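DNA-entry nuclease (Competence-specific nuclease) (Streptococcus agalactiae ILRI112, PDB 4QGO) probably cleaves DNA and RNA without sequence specificity, as a virulence-associated nuclease of the beta-beta-alpha metal (His-Me finger) superfamily. Local coordinates at residues Asn24-Tyr29 with Glu35-Gln40; Ala68-Thr73 with Tyr116-Asn121; Gln144-Ile149 with Tyr156-Arg161; Leu191-Gln196 with Leu200-Ala205. The protein carries 1 engineered substitution. All coordinates share one frame; numbering follows the deposited sequence.

Interaction 1 of 4, residues Asn24-Tyr29 with Glu35-Gln40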
loop_
_atom_site.group_PDB
_atom_site.type_symbol
_atom_site.label_atom_id
_atom_site.label_comp_id
_atom_site.label_asym_id
_atom_site.label_seq_id
_atom_site.Cartn_x
_atom_site.Cartn_y
_atom_site.Cartn_z
ATOM N N ASN A 24 16.212 6.484 9.483
ATOM C CA ASN A 24 16.800 7.710 8.962
ATOM C C ASN A 24 17.139 7.605 7.477
ATOM O O ASN A 24 18.262 7.895 7.066
ATOM C CB ASN A 24 18.032 8.117 9.773
ATOM C CG ASN A 24 18.286 9.611 9.728
ATOM O OD1 ASN A 24 17.383 10.397 9.437
ATOM N ND2 ASN A 24 19.519 10.012 10.017
ATOM N N LEU A 25 16.168 7.160 6.683
ATOM C CA LEU A 25 16.309 7.146 5.232
ATOM C C LEU A 25 15.920 8.504 4.679
ATOM O O LEU A 25 15.036 9.170 5.225
ATOM C CB LEU A 25 15.396 6.094 4.605
ATOM C CG LEU A 25 15.697 4.606 4.783
ATOM C CD1 LEU A 25 14.639 3.778 4.066
ATOM C CD2 LEU A 25 17.082 4.274 4.254
ATOM N N PRO A 26 16.570 8.929 3.587
ATOM C CA PRO A 26 16.129 10.180 2.970
ATOM C C PRO A 26 14.750 10.010 2.357
ATOM O O PRO A 26 14.355 8.906 1.959
ATOM C CB PRO A 26 17.169 10.436 1.876
ATOM C CG PRO A 26 17.892 9.155 1.686
ATOM C CD PRO A 26 17.777 8.377 2.948
ATOM N N PHE A 27 13.993 11.098 2.325
ATOM C CA PHE A 27 12.728 11.066 1.613
ATOM C C PHE A 27 12.412 12.420 1.028
ATOM O O PHE A 27 12.898 13.450 1.504
ATOM C CB PHE A 27 11.585 10.559 2.492
ATOM C CG PHE A 27 11.386 11.327 3.762
ATOM C CD1 PHE A 27 10.647 12.498 3.779
ATOM C CD2 PHE A 27 11.918 10.863 4.950
ATOM C CE1 PHE A 27 10.455 13.200 4.957
ATOM C CE2 PHE A 27 11.730 11.557 6.126
ATOM C CZ PHE A 27 10.996 12.729 6.133
ATOM N N GLN A 28 11.624 12.414 -0.038
ATOM C CA GLN A 28 11.132 13.666 -0.591
ATOM C C GLN A 28 9.724 13.486 -1.120
ATOM O O GLN A 28 9.364 12.415 -1.598
ATOM C CB GLN A 28 12.053 14.181 -1.692
ATOM C CG GLN A 28 12.202 13.236 -2.867
ATOM C CD GLN A 28 13.222 13.723 -3.871
ATOM O OE1 GLN A 28 14.313 13.165 -3.986
ATOM N NE2 GLN A 28 12.878 14.766 -4.599
ATOM N N TYR A 29 8.936 14.549 -1.018
ATOM C CA TYR A 29 7.565 14.549 -1.504
ATOM C C TYR A 29 7.574 14.884 -2.980
ATOM O O TYR A 29 8.106 15.910 -3.391
ATOM C CB TYR A 29 6.761 15.590 -0.744
ATOM C CG TYR A 29 5.271 15.569 -0.988
ATOM C CD1 TYR A 29 4.441 14.785 -0.203
ATOM C CD2 TYR A 29 4.694 16.353 -1.984
ATOM C CE1 TYR A 29 3.073 14.777 -0.395
ATOM C CE2 TYR A 29 3.310 16.354 -2.181
ATOM C CZ TYR A 29 2.518 15.561 -1.380
ATOM O OH TYR A 29 1.150 15.557 -1.560
ATOM N N GLU A 35 8.944 9.612 -2.050
ATOM C CA GLU A 35 9.989 8.763 -2.577
ATOM C C GLU A 35 10.981 8.561 -1.437
ATOM O O GLU A 35 11.381 9.536 -0.782
ATOM C CB GLU A 35 10.656 9.457 -3.761
ATOM C CG GLU A 35 11.750 8.668 -4.438
ATOM C CD GLU A 35 12.439 9.461 -5.541
ATOM O OE1 GLU A 35 13.596 9.131 -5.878
ATOM O OE2 GLU A 35 11.832 10.422 -6.065
ATOM N N LEU A 36 11.360 7.309 -1.184
ATOM C CA LEU A 36 12.268 6.993 -0.082
ATOM C C LEU A 36 13.599 6.509 -0.614
ATOM O O LEU A 36 13.638 5.750 -1.581
ATOM C CB LEU A 36 11.676 5.865 0.773
ATOM C CG LEU A 36 10.231 6.050 1.231
ATOM C CD1 LEU A 36 9.824 4.867 2.101
ATOM C CD2 LEU A 36 10.054 7.363 1.973
ATOM N N ASN A 37 14.688 6.940 0.027
ATOM C CA ASN A 37 16.008 6.387 -0.293
ATOM C C ASN A 37 16.355 6.497 -1.781
ATOM O O ASN A 37 16.932 5.575 -2.365
ATOM C CB ASN A 37 16.084 4.917 0.159
ATOM C CG ASN A 37 17.511 4.401 0.270
ATOM O OD1 ASN A 37 18.404 5.098 0.741
ATOM N ND2 ASN A 37 17.720 3.161 -0.157
ATOM N N ASN A 38 15.999 7.632 -2.379
ATOM C CA ASN A 38 16.229 7.879 -3.795
ATOM C C ASN A 38 15.642 6.798 -4.696
ATOM O O ASN A 38 16.176 6.493 -5.764
ATOM C CB ASN A 38 17.714 8.099 -4.066
ATOM C CG ASN A 38 18.256 9.277 -3.295
ATOM O OD1 ASN A 38 17.967 10.429 -3.625
ATOM N ND2 ASN A 38 19.022 9.004 -2.247
ATOM N N ASN A 39 14.525 6.244 -4.236
ATOM C CA ASN A 39 13.771 5.217 -4.962
ATOM C C ASN A 39 14.453 3.843 -5.004
ATOM O O ASN A 39 14.048 2.973 -5.770
ATOM C CB ASN A 39 13.399 5.708 -6.376
ATOM C CG ASN A 39 11.950 5.449 -6.742
ATOM O OD1 ASN A 39 11.104 5.175 -5.892
ATOM N ND2 ASN A 39 11.659 5.557 -8.032
ATOM N N GLN A 40 15.480 3.650 -4.173
ATOM C CA GLN A 40 16.202 2.386 -4.130
ATOM C C GLN A 40 15.730 1.523 -2.971
ATOM O O GLN A 40 15.538 2.009 -1.852
ATOM C CB GLN A 40 17.718 2.626 -4.019
ATOM C CG GLN A 40 18.252 3.622 -5.039
ATOM C CD GLN A 40 17.953 3.213 -6.464
ATOM O OE1 GLN A 40 18.471 2.211 -6.952
ATOM N NE2 GLN A 40 17.108 3.984 -7.136
#
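Q28 and E35 face each other as an antiparallel hydrogen-bonded pair, and their backbones exchange both bonds: Q28 N donates to E35 O at 3.0 Å and E35 N to Q28 O at 2.9 Å. A third bond, from N37 N to P26 O at 2.8 Å, is almost straight (177° at the hydrogen) and extends the ladder to N37. Between them F27 and L36 form the non-hydrogen-bonded pair, where F27 CA comes within 3.1 Å of E35 O as a CA-H...O contact.

Apolar contact is modest: L36 CD2 reaches F27 CB at 3.6 Å, while the F27 ring, with chi1 at 56°, is carried away from the partner strand. Against the polar N37 there is van der Waals contact instead: P26 lies alongside it, P26 CG 3.9 Å from N37 CA, and L25 CD2 touches N37 OD1. On the face of Q28 and E35 the two side chains lie side by side, pointing the same way, with CG of Q28 4.2 Å from CB of E35.

This is the beta hairpin 27-30/33-36 at one edge of the seven-stranded sheet. F27 and L36 pack against helix 12-22, and L36 pairs through its backbone with N203 of strand 201-207.

Interaction 2 of 4, residues Ala68-Thr73 with Tyr116-Asn121; sequences AMLDRT and YALAGN. With SO4 (sulfate ion), chain E.
L70 and L118 cross at an oblique angle, and the two branches of L70 divide the contact between them. CD1 lies 4.1 Å from L118 CB and as far from L118 CD1, whereas CD2 turns to the backbone, 3.7 Å from L118 O, and is 4.3 Å from A119 CB. The CG of L70 is anti to its carbonyl carbon (chi1 -57°), which sends both methyl groups across to the short helix.

No direct hydrogen bond joins the two segments; water does. The firm bridge is a water that donates to D71 O and to L118 O, the latter at 2.7 Å. In one of its two modelled conformers, N121 (chi1 -155°) directs its amide toward the T73 end of the other segment, and there a second water donates to R72 O and accepts from N121 ND2 at 2.9 Å.

The turn on that side is shaped by D71. Its OD1 accepts from T73 N in an Asx turn, and from T73 OG1 at 2.6 Å on the syn lone pair, while OD2 forms a salt bridge with R169. At the far end of 116-121, Y116 OH donates to a sulfate oxygen, O2, at 2.8 Å; that oxygen lies at the ring edge, in plane.

The contact joins the end of strand 66-70 to helix 116-119. V160 of helix 153-165 and Y172 of strand 170-177 both pack on L70 and L118, and V53 of strand 52-54 touches A119.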
loop_
_atom_site.group_PDB
_atom_site.type_symbol
_atom_site.label_atom_id
_atom_site.label_comp_id
_atom_site.label_asym_id
_atom_site.label_seq_id
_atom_site.Cartn_x
_atom_site.Cartn_y
_atom_site.Cartn_z
ATOM N N ALA A 68 6.191 -10.698 -1.721
ATOM C CA ALA A 68 5.855 -11.516 -2.880
ATOM C C ALA A 68 7.010 -11.599 -3.847
ATOM O O ALA A 68 7.877 -10.716 -3.885
ATOM C CB ALA A 68 4.630 -10.963 -3.595
ATOM N N MET A 69 7.036 -12.694 -4.604
ATOM C CA MET A 69 7.787 -12.765 -5.843
ATOM C C MET A 69 6.756 -12.990 -6.913
ATOM O O MET A 69 6.031 -13.985 -6.883
ATOM C CB MET A 69 8.803 -13.910 -5.843
ATOM C CG MET A 69 9.451 -14.140 -7.210
ATOM S SD MET A 69 10.481 -12.748 -7.755
ATOM C CE MET A 69 11.789 -12.814 -6.565
ATOM N N LEU A 70 6.660 -12.024 -7.812
ATOM C CA LEU A 70 5.594 -11.981 -8.795
ATOM C C LEU A 70 6.093 -12.347 -10.178
ATOM O O LEU A 70 7.154 -11.904 -10.605
ATOM C CB LEU A 70 4.980 -10.576 -8.842
ATOM C CG LEU A 70 4.417 -9.998 -7.538
ATOM C CD1 LEU A 70 4.013 -8.531 -7.722
ATOM C CD2 LEU A 70 3.234 -10.817 -7.036
ATOM N N ASP A 71 5.306 -13.156 -10.877
ATOM C CA ASP A 71 5.548 -13.429 -12.284
ATOM C C ASP A 71 4.239 -13.896 -12.919
ATOM O O ASP A 71 3.189 -13.927 -12.257
ATOM C CB ASP A 71 6.710 -14.425 -12.499
ATOM C CG ASP A 71 6.435 -15.811 -11.926
ATOM O OD1 ASP A 71 5.268 -16.257 -11.900
ATOM O OD2 ASP A 71 7.406 -16.476 -11.510
ATOM N N ARG A 72 4.293 -14.256 -14.192
ATOM C CA ARG A 72 3.069 -14.592 -14.910
ATOM C C ARG A 72 2.367 -15.842 -14.412
ATOM O O ARG A 72 1.203 -16.060 -14.750
ATOM C CB ARG A 72 3.331 -14.688 -16.413
ATOM C CG ARG A 72 3.431 -13.326 -17.068
ATOM C CD ARG A 72 3.415 -13.427 -18.571
ATOM N NE ARG A 72 2.108 -13.101 -19.127
ATOM C CZ ARG A 72 1.926 -12.536 -20.316
ATOM N NH1 ARG A 72 2.972 -12.230 -21.075
ATOM N NH2 ARG A 72 0.700 -12.274 -20.743
ATOM N N THR A 73 3.052 -16.666 -13.619
ATOM C CA THR A 73 2.416 -17.875 -13.094
ATOM C C THR A 73 1.369 -17.609 -12.012
ATOM O O THR A 73 0.531 -18.470 -11.746
ATOM C CB THR A 73 3.429 -18.925 -12.562
ATOM O OG1 THR A 73 4.022 -18.462 -11.338
ATOM C CG2 THR A 73 4.517 -19.220 -13.599
ATOM N N TYR A 116 -5.150 -8.161 -6.026
ATOM C CA TYR A 116 -5.743 -9.343 -6.619
ATOM C C TYR A 116 -5.146 -9.635 -7.990
ATOM O O TYR A 116 -4.807 -10.777 -8.296
ATOM C CB TYR A 116 -7.267 -9.159 -6.735
ATOM C CG TYR A 116 -7.968 -10.352 -7.348
ATOM C CD1 TYR A 116 -8.179 -11.504 -6.608
ATOM C CD2 TYR A 116 -8.393 -10.332 -8.673
ATOM C CE1 TYR A 116 -8.804 -12.605 -7.157
ATOM C CE2 TYR A 116 -9.031 -11.427 -9.224
ATOM C CZ TYR A 116 -9.223 -12.560 -8.462
ATOM O OH TYR A 116 -9.849 -13.665 -8.998
ATOM N N ALA A 117 -5.015 -8.609 -8.823
ATOM C CA ALA A 117 -4.512 -8.827 -10.176
ATOM C C ALA A 117 -3.073 -9.345 -10.180
ATOM O O ALA A 117 -2.650 -10.018 -11.112
ATOM C CB ALA A 117 -4.616 -7.550 -10.996
ATOM N N LEU A 118 -2.318 -9.029 -9.133
ATOM C CA LEU A 118 -0.907 -9.401 -9.103
ATOM C C LEU A 118 -0.666 -10.828 -8.631
ATOM O O LEU A 118 0.265 -11.486 -9.093
ATOM C CB LEU A 118 -0.095 -8.419 -8.248
ATOM C CG LEU A 118 -0.112 -6.973 -8.729
ATOM C CD1 LEU A 118 0.658 -6.089 -7.749
ATOM C CD2 LEU A 118 0.480 -6.863 -10.131
ATOM N N ALA A 119 -1.516 -11.323 -7.732
ATOM C CA ALA A 119 -1.215 -12.592 -7.089
ATOM C C ALA A 119 -2.422 -13.503 -6.929
ATOM O O ALA A 119 -2.339 -14.538 -6.257
ATOM C CB ALA A 119 -0.594 -12.325 -5.769
ATOM N N GLY A 120 -3.529 -13.124 -7.560
ATOM C CA GLY A 120 -4.772 -13.863 -7.424
ATOM C C GLY A 120 -4.759 -15.300 -7.922
ATOM O O GLY A 120 -5.679 -16.060 -7.627
ATOM N N ASN A 121 -3.727 -15.680 -8.671
ATOM C CA ASN A 121 -3.619 -17.054 -9.155
ATOM C C ASN A 121 -2.631 -17.900 -8.337
ATOM O O ASN A 121 -2.286 -19.015 -8.736
ATOM C CB ASN A 121 -3.244 -17.067 -10.642
ATOM C CG ASN A 121 -3.692 -18.332 -11.346
ATOM O OD1 ASN A 121 -4.711 -18.924 -10.991
ATOM N ND2 ASN A 121 -2.927 -18.754 -12.350
HETATM S S SO4 E . -11.610 -16.458 -7.266
HETATM O O1 SO4 E . -12.568 -15.598 -6.579
HETATM O O2 SO4 E . -10.299 -15.811 -7.284
HETATM O O3 SO4 E . -11.510 -17.736 -6.565
HETATM O O4 SO4 E . -12.068 -16.692 -8.632
HETATM O O HOH W 1 2.208 -11.427 -11.004
HETATM O O HOH W 2 -1.294 -16.904 -13.827
#

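Interaction 3 of 4, residues Gln144-Ile149 with Tyr156-Arg161. With SO4 (sulfate ion), chain F.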
loop_
_atom_site.group_PDB
_atom_site.type_symbol
_atom_site.label_atom_id
_atom_site.label_comp_id
_atom_site.label_asym_id
_atom_site.label_seq_id
_atom_site.Cartn_x
_atom_site.Cartn_y
_atom_site.Cartn_z
ATOM N N GLN A 144 -7.032 4.594 -4.908
ATOM C CA GLN A 144 -7.503 4.616 -6.297
ATOM C C GLN A 144 -6.637 5.363 -7.298
ATOM O O GLN A 144 -6.667 5.057 -8.498
ATOM C CB GLN A 144 -8.912 5.207 -6.345
ATOM C CG GLN A 144 -9.934 4.353 -5.649
ATOM C CD GLN A 144 -11.309 4.996 -5.591
ATOM O OE1 GLN A 144 -11.693 5.759 -6.487
ATOM N NE2 GLN A 144 -12.061 4.679 -4.546
ATOM N N SER A 145 -5.884 6.352 -6.844
ATOM C CA SER A 145 -5.250 7.217 -7.827
ATOM C C SER A 145 -4.223 6.464 -8.649
ATOM O O SER A 145 -3.267 5.879 -8.109
ATOM C CB SER A 145 -4.584 8.426 -7.210
ATOM O OG SER A 145 -4.020 9.186 -8.268
ATOM N N ASN A 146 -4.453 6.485 -9.958
ATOM C CA ASN A 146 -3.599 5.809 -10.924
ATOM C C ASN A 146 -2.817 6.785 -11.806
ATOM O O ASN A 146 -2.256 6.394 -12.831
ATOM C CB ASN A 146 -4.454 4.888 -11.793
ATOM C CG ASN A 146 -3.648 3.837 -12.519
ATOM O OD1 ASN A 146 -2.736 3.225 -11.957
ATOM N ND2 ASN A 146 -3.981 3.616 -13.785
ATOM N N GLN A 147 -2.775 8.056 -11.427
ATOM C CA GLN A 147 -2.109 9.053 -12.269
ATOM C C GLN A 147 -0.670 9.373 -11.871
ATOM O O GLN A 147 -0.342 9.455 -10.688
ATOM C CB GLN A 147 -2.939 10.336 -12.347
ATOM C CG GLN A 147 -3.684 10.683 -11.075
ATOM C CD GLN A 147 -4.531 11.931 -11.234
ATOM O OE1 GLN A 147 -4.318 12.721 -12.152
ATOM N NE2 GLN A 147 -5.503 12.109 -10.346
ATOM N N LYS A 148 0.177 9.574 -12.875
ATOM C CA LYS A 148 1.587 9.870 -12.658
ATOM C C LYS A 148 1.790 11.199 -11.922
ATOM O O LYS A 148 2.761 11.368 -11.178
ATOM C CB LYS A 148 2.328 9.891 -13.995
ATOM C CG LYS A 148 3.837 9.897 -13.870
ATOM N N ILE A 149 0.854 12.118 -12.133
ATOM C CA ILE A 149 0.950 13.473 -11.602
ATOM C C ILE A 149 0.540 13.577 -10.125
ATOM O O ILE A 149 0.995 14.460 -9.407
ATOM C CB ILE A 149 0.110 14.460 -12.471
ATOM C CG1 ILE A 149 0.644 15.880 -12.339
ATOM C CG2 ILE A 149 -1.374 14.377 -12.131
ATOM C CD1 ILE A 149 2.009 16.047 -12.957
ATOM N N TYR A 156 1.399 2.658 -8.567
ATOM C CA TYR A 156 2.521 1.754 -8.376
ATOM C C TYR A 156 2.181 0.318 -8.710
ATOM O O TYR A 156 2.997 -0.406 -9.295
ATOM C CB TYR A 156 3.107 1.926 -6.975
ATOM C CG TYR A 156 3.870 3.221 -6.922
ATOM C CD1 TYR A 156 5.207 3.278 -7.321
ATOM C CD2 TYR A 156 3.244 4.403 -6.554
ATOM C CE1 TYR A 156 5.899 4.475 -7.321
ATOM C CE2 TYR A 156 3.930 5.604 -6.548
ATOM C CZ TYR A 156 5.256 5.628 -6.925
ATOM O OH TYR A 156 5.953 6.817 -6.935
ATOM N N GLU A 157 0.964 -0.085 -8.375
ATOM C CA GLU A 157 0.485 -1.405 -8.784
ATOM C C GLU A 157 0.460 -1.541 -10.303
ATOM O O GLU A 157 0.815 -2.596 -10.833
ATOM C CB GLU A 157 -0.878 -1.714 -8.158
ATOM C CG GLU A 157 -0.755 -1.973 -6.647
ATOM C CD GLU A 157 -2.076 -1.954 -5.933
ATOM O OE1 GLU A 157 -2.991 -1.266 -6.415
ATOM O OE2 GLU A 157 -2.209 -2.621 -4.880
ATOM N N SER A 158 0.074 -0.473 -10.997
ATOM C CA SER A 158 0.111 -0.481 -12.450
ATOM C C SER A 158 1.523 -0.654 -12.990
ATOM O O SER A 158 1.714 -1.364 -13.982
ATOM C CB SER A 158 -0.506 0.793 -13.019
ATOM O OG SER A 158 -1.892 0.836 -12.733
ATOM N N LEU A 159 2.516 -0.026 -12.361
ATOM C CA LEU A 159 3.893 -0.230 -12.800
ATOM C C LEU A 159 4.291 -1.694 -12.672
ATOM O O LEU A 159 4.950 -2.256 -13.555
ATOM C CB LEU A 159 4.874 0.626 -11.986
ATOM C CG LEU A 159 4.743 2.139 -12.132
ATOM C CD1 LEU A 159 5.766 2.831 -11.227
ATOM C CD2 LEU A 159 4.926 2.569 -13.582
ATOM N N VAL A 160 3.901 -2.314 -11.561
ATOM C CA VAL A 160 4.271 -3.700 -11.302
ATOM C C VAL A 160 3.532 -4.632 -12.259
ATOM O O VAL A 160 4.123 -5.543 -12.839
ATOM C CB VAL A 160 3.958 -4.100 -9.857
ATOM C CG1 VAL A 160 4.242 -5.572 -9.638
ATOM C CG2 VAL A 160 4.799 -3.269 -8.899
ATOM N N ARG A 161 2.246 -4.371 -12.438
ATOM C CA ARG A 161 1.422 -5.165 -13.344
ATOM C C ARG A 161 1.972 -5.115 -14.760
ATOM O O ARG A 161 2.090 -6.151 -15.425
ATOM C CB ARG A 161 0.001 -4.613 -13.310
ATOM C CG ARG A 161 -1.010 -5.429 -14.048
ATOM C CD ARG A 161 -2.411 -4.878 -13.840
ATOM N NE ARG A 161 -2.560 -3.555 -14.442
ATOM C CZ ARG A 161 -2.767 -2.440 -13.755
ATOM N NH1 ARG A 161 -2.854 -2.485 -12.426
ATOM N NH2 ARG A 161 -2.890 -1.284 -14.400
HETATM S S SO4 F . -5.338 15.889 -9.502
HETATM O O1 SO4 F . -6.088 17.150 -9.472
HETATM O O2 SO4 F . -6.012 14.926 -10.368
HETATM O O3 SO4 F . -3.994 16.137 -10.028
HETATM O O4 SO4 F . -5.235 15.351 -8.146
#
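N146 meets S158 through side chains alone: the atom modelled as N146 OD1 is 2.6 Å from S158 OG. The amide of N146 is probably turned over in the model, so the identity of the touching atom is doubtful; with the group turned back its nitrogen may donate to OG. The side chain leaves with CG anti to the backbone N (chi1 -162°), and this carries the amide across to the helix although the closest CA atoms, those of N146 and S158, are 7.5 Å apart.

In the next shell, R161 NH2 donates to S158 OG at 2.9 Å, with a bent angle of 136° at the hydrogen. One helical turn earlier, N154 O is also hydrogen-bonded to S158 OG, while N154 ND2 binds Q144 O and ties the end of helix 140-144 to helix 153-165. S145 OG is bonded to N150 O within the connecting loop. Farther out, Q147 NE2 donates to a sulfate oxygen, O2, at 2.9 Å, and N150 ND2 binds the same ion.

S158 OG probably spends its proton on N154 O and accepts from R161. The lone pair left suits an N-H from N146, consistent with a turned-over amide whose nitrogen faces OG.

Interaction 4 of 4, residues Leu191-Gln196 with Leu200-Ala205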
loop_
_atom_site.group_PDB
_atom_site.type_symbol
_atom_site.label_atom_id
_atom_site.label_comp_id
_atom_site.label_asym_id
_atom_site.label_seq_id
_atom_site.Cartn_x
_atom_site.Cartn_y
_atom_site.Cartn_z
ATOM N N LEU A 191 5.615 0.846 -0.237
ATOM C CA LEU A 191 5.701 -0.078 -1.372
ATOM C C LEU A 191 7.121 -0.123 -1.905
ATOM O O LEU A 191 7.708 0.925 -2.168
ATOM C CB LEU A 191 4.783 0.353 -2.524
ATOM C CG LEU A 191 3.408 0.933 -2.200
ATOM C CD1 LEU A 191 2.721 1.356 -3.483
ATOM C CD2 LEU A 191 2.569 -0.093 -1.465
ATOM N N GLU A 192 7.648 -1.333 -2.099
ATOM C CA GLU A 192 8.989 -1.556 -2.623
ATOM C C GLU A 192 8.907 -2.596 -3.733
ATOM O O GLU A 192 8.226 -3.619 -3.586
ATOM C CB GLU A 192 9.891 -2.086 -1.518
ATOM C CG GLU A 192 10.084 -1.130 -0.361
ATOM C CD GLU A 192 10.856 -1.784 0.751
ATOM O OE1 GLU A 192 12.099 -1.845 0.653
ATOM O OE2 GLU A 192 10.222 -2.263 1.710
ATOM N N ALA A 193 9.603 -2.354 -4.842
ATOM C CA ALA A 193 9.596 -3.302 -5.952
ATOM C C ALA A 193 10.933 -3.307 -6.676
ATOM O O ALA A 193 11.583 -2.267 -6.798
ATOM C CB ALA A 193 8.464 -2.991 -6.935
ATOM N N LYS A 194 11.324 -4.479 -7.174
ATOM C CA LYS A 194 12.568 -4.623 -7.921
ATOM C C LYS A 194 12.388 -5.763 -8.909
ATOM O O LYS A 194 12.017 -6.865 -8.519
ATOM C CB LYS A 194 13.715 -4.923 -6.948
ATOM C CG LYS A 194 15.047 -5.251 -7.603
ATOM C CD LYS A 194 15.586 -4.042 -8.334
ATOM C CE LYS A 194 16.968 -4.336 -8.924
ATOM N NZ LYS A 194 17.946 -4.718 -7.867
ATOM N N SER A 195 12.645 -5.505 -10.188
ATOM C CA SER A 195 12.631 -6.588 -11.170
ATOM C C SER A 195 13.999 -7.271 -11.253
ATOM O O SER A 195 15.037 -6.662 -10.950
ATOM C CB SER A 195 12.187 -6.084 -12.549
ATOM O OG SER A 195 13.132 -5.174 -13.090
ATOM N N GLN A 196 13.985 -8.537 -11.648
ATOM C CA GLN A 196 15.219 -9.297 -11.821
ATOM C C GLN A 196 16.196 -8.563 -12.737
ATOM O O GLN A 196 17.388 -8.492 -12.437
ATOM C CB GLN A 196 14.914 -10.696 -12.365
ATOM C CG GLN A 196 16.159 -11.555 -12.601
ATOM C CD GLN A 196 15.864 -12.830 -13.385
ATOM O OE1 GLN A 196 14.838 -13.482 -13.188
ATOM N NE2 GLN A 196 16.777 -13.191 -14.283
ATOM N N LEU A 200 12.841 -2.185 -13.383
ATOM C CA LEU A 200 11.849 -1.640 -12.468
ATOM C C LEU A 200 12.408 -1.608 -11.060
ATOM O O LEU A 200 12.864 -2.631 -10.540
ATOM C CB LEU A 200 10.573 -2.481 -12.468
ATOM C CG LEU A 200 9.488 -2.020 -11.485
ATOM C CD1 LEU A 200 8.926 -0.683 -11.914
ATOM C CD2 LEU A 200 8.369 -3.058 -11.374
ATOM N N GLU A 201 12.370 -0.436 -10.441
ATOM C CA GLU A 201 12.754 -0.328 -9.037
ATOM C C GLU A 201 12.120 0.903 -8.425
ATOM O O GLU A 201 12.232 1.995 -8.972
ATOM C CB GLU A 201 14.276 -0.283 -8.866
ATOM C CG GLU A 201 14.691 -0.255 -7.396
ATOM C CD GLU A 201 16.168 -0.502 -7.162
ATOM O OE1 GLU A 201 16.899 -0.795 -8.132
ATOM O OE2 GLU A 201 16.599 -0.416 -5.982
ATOM N N PHE A 202 11.439 0.722 -7.304
ATOM C CA PHE A 202 10.926 1.869 -6.565
ATOM C C PHE A 202 10.850 1.595 -5.070
ATOM O O PHE A 202 10.862 0.441 -4.633
ATOM C CB PHE A 202 9.580 2.392 -7.124
ATOM C CG PHE A 202 8.442 1.394 -7.093
ATOM C CD1 PHE A 202 7.808 1.066 -5.902
ATOM C CD2 PHE A 202 7.962 0.844 -8.274
ATOM C CE1 PHE A 202 6.745 0.182 -5.878
ATOM C CE2 PHE A 202 6.886 -0.037 -8.265
ATOM C CZ PHE A 202 6.271 -0.367 -7.067
ATOM N N ASN A 203 10.781 2.674 -4.292
ATOM C CA ASN A 203 10.691 2.606 -2.848
ATOM C C ASN A 203 9.928 3.857 -2.441
ATOM O O ASN A 203 10.478 4.961 -2.466
ATOM C CB ASN A 203 12.092 2.585 -2.216
ATOM C CG ASN A 203 12.057 2.269 -0.739
ATOM O OD1 ASN A 203 10.999 2.305 -0.110
ATOM N ND2 ASN A 203 13.220 1.958 -0.171
ATOM N N VAL A 204 8.654 3.687 -2.103
ATOM C CA VAL A 204 7.787 4.828 -1.834
ATOM C C VAL A 204 6.903 4.605 -0.613
ATOM O O VAL A 204 6.630 3.460 -0.207
ATOM C CB VAL A 204 6.868 5.152 -3.045
ATOM C CG1 VAL A 204 7.681 5.478 -4.310
ATOM C CG2 VAL A 204 5.924 3.995 -3.305
ATOM N N ALA A 205 6.453 5.710 -0.032
ATOM C CA ALA A 205 5.403 5.669 0.980
ATOM C C ALA A 205 4.216 6.444 0.444
ATOM O O ALA A 205 4.348 7.605 0.081
ATOM C CB ALA A 205 5.886 6.277 2.294
HETATM O O HOH W 3 12.985 0.710 2.504
#
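The F202 ring carries the CB of A193 over one face, 3.4 Å from CZ and 22° off the normal through the ring centroid, a CH-pi contact displaced toward the rim. At the ring edge, in plane, lies L191 O, 3.7 Å from CD1. F202 CG sits between the backbone N and carbonyl carbon (chi1 61°), and this swings the ring over the neighbouring strand. L191 CB then touches both F202 CE1 and V204 CG2.

The other face of the sheet has polar pairs. E192 and N203 run side by side, carboxylate and amide planes 17° apart, with E192 CG 3.6 Å from N203 OD1. A water accepts from N203 ND2 and donates weakly to E192 OE1, which also forms a salt bridge with R173 and a hydrogen bond with T41; N203 OD1 is bonded to H190. K194 crosses E201, its NZ 4.1 Å from E201 OE1, beyond a salt bridge, while E201 OE2 accepts from T41 N.

L191-V204 and A193-F202 are reciprocal hydrogen-bonded pairs. Near the turn S195 N donates to L200 O at 2.9 Å, and L200 N to S195 OG at 3.0 Å.

The result is an antiparallel hairpin of strands 188-195 and 201-207, well inside the sheet: strand 170-177 flanks one side, strand 33-36 the other. Helix 153-165 covers the face of L191, F202 and V204, where the rings of Y156 and F202 meet edge-to-face.

In the fold
Interactions 1, 2 and 4 reach the same seven-stranded antiparallel sheet. Interaction 4 lies within it and touches interaction 1 through a probable hydrogen bond from L36 N to N203 O at 2.8 Å; their centres are 12 Å apart. Interaction 2 lies toward the other edge, its centre about 26 Å from that of interaction 1. Segment 156-161 of interaction 3 bridges interactions 2 and 4: V160 packs by CG2 on F202 CZ at 3.7 Å and by CG1 on L70 CD1 at 3.5 Å. Interaction 1 stays about 5 Å from interaction 3 at the nearest atoms. The structure holds no metal. The sulfates near interactions 2 and 3 probably come from the crystallisation liquor.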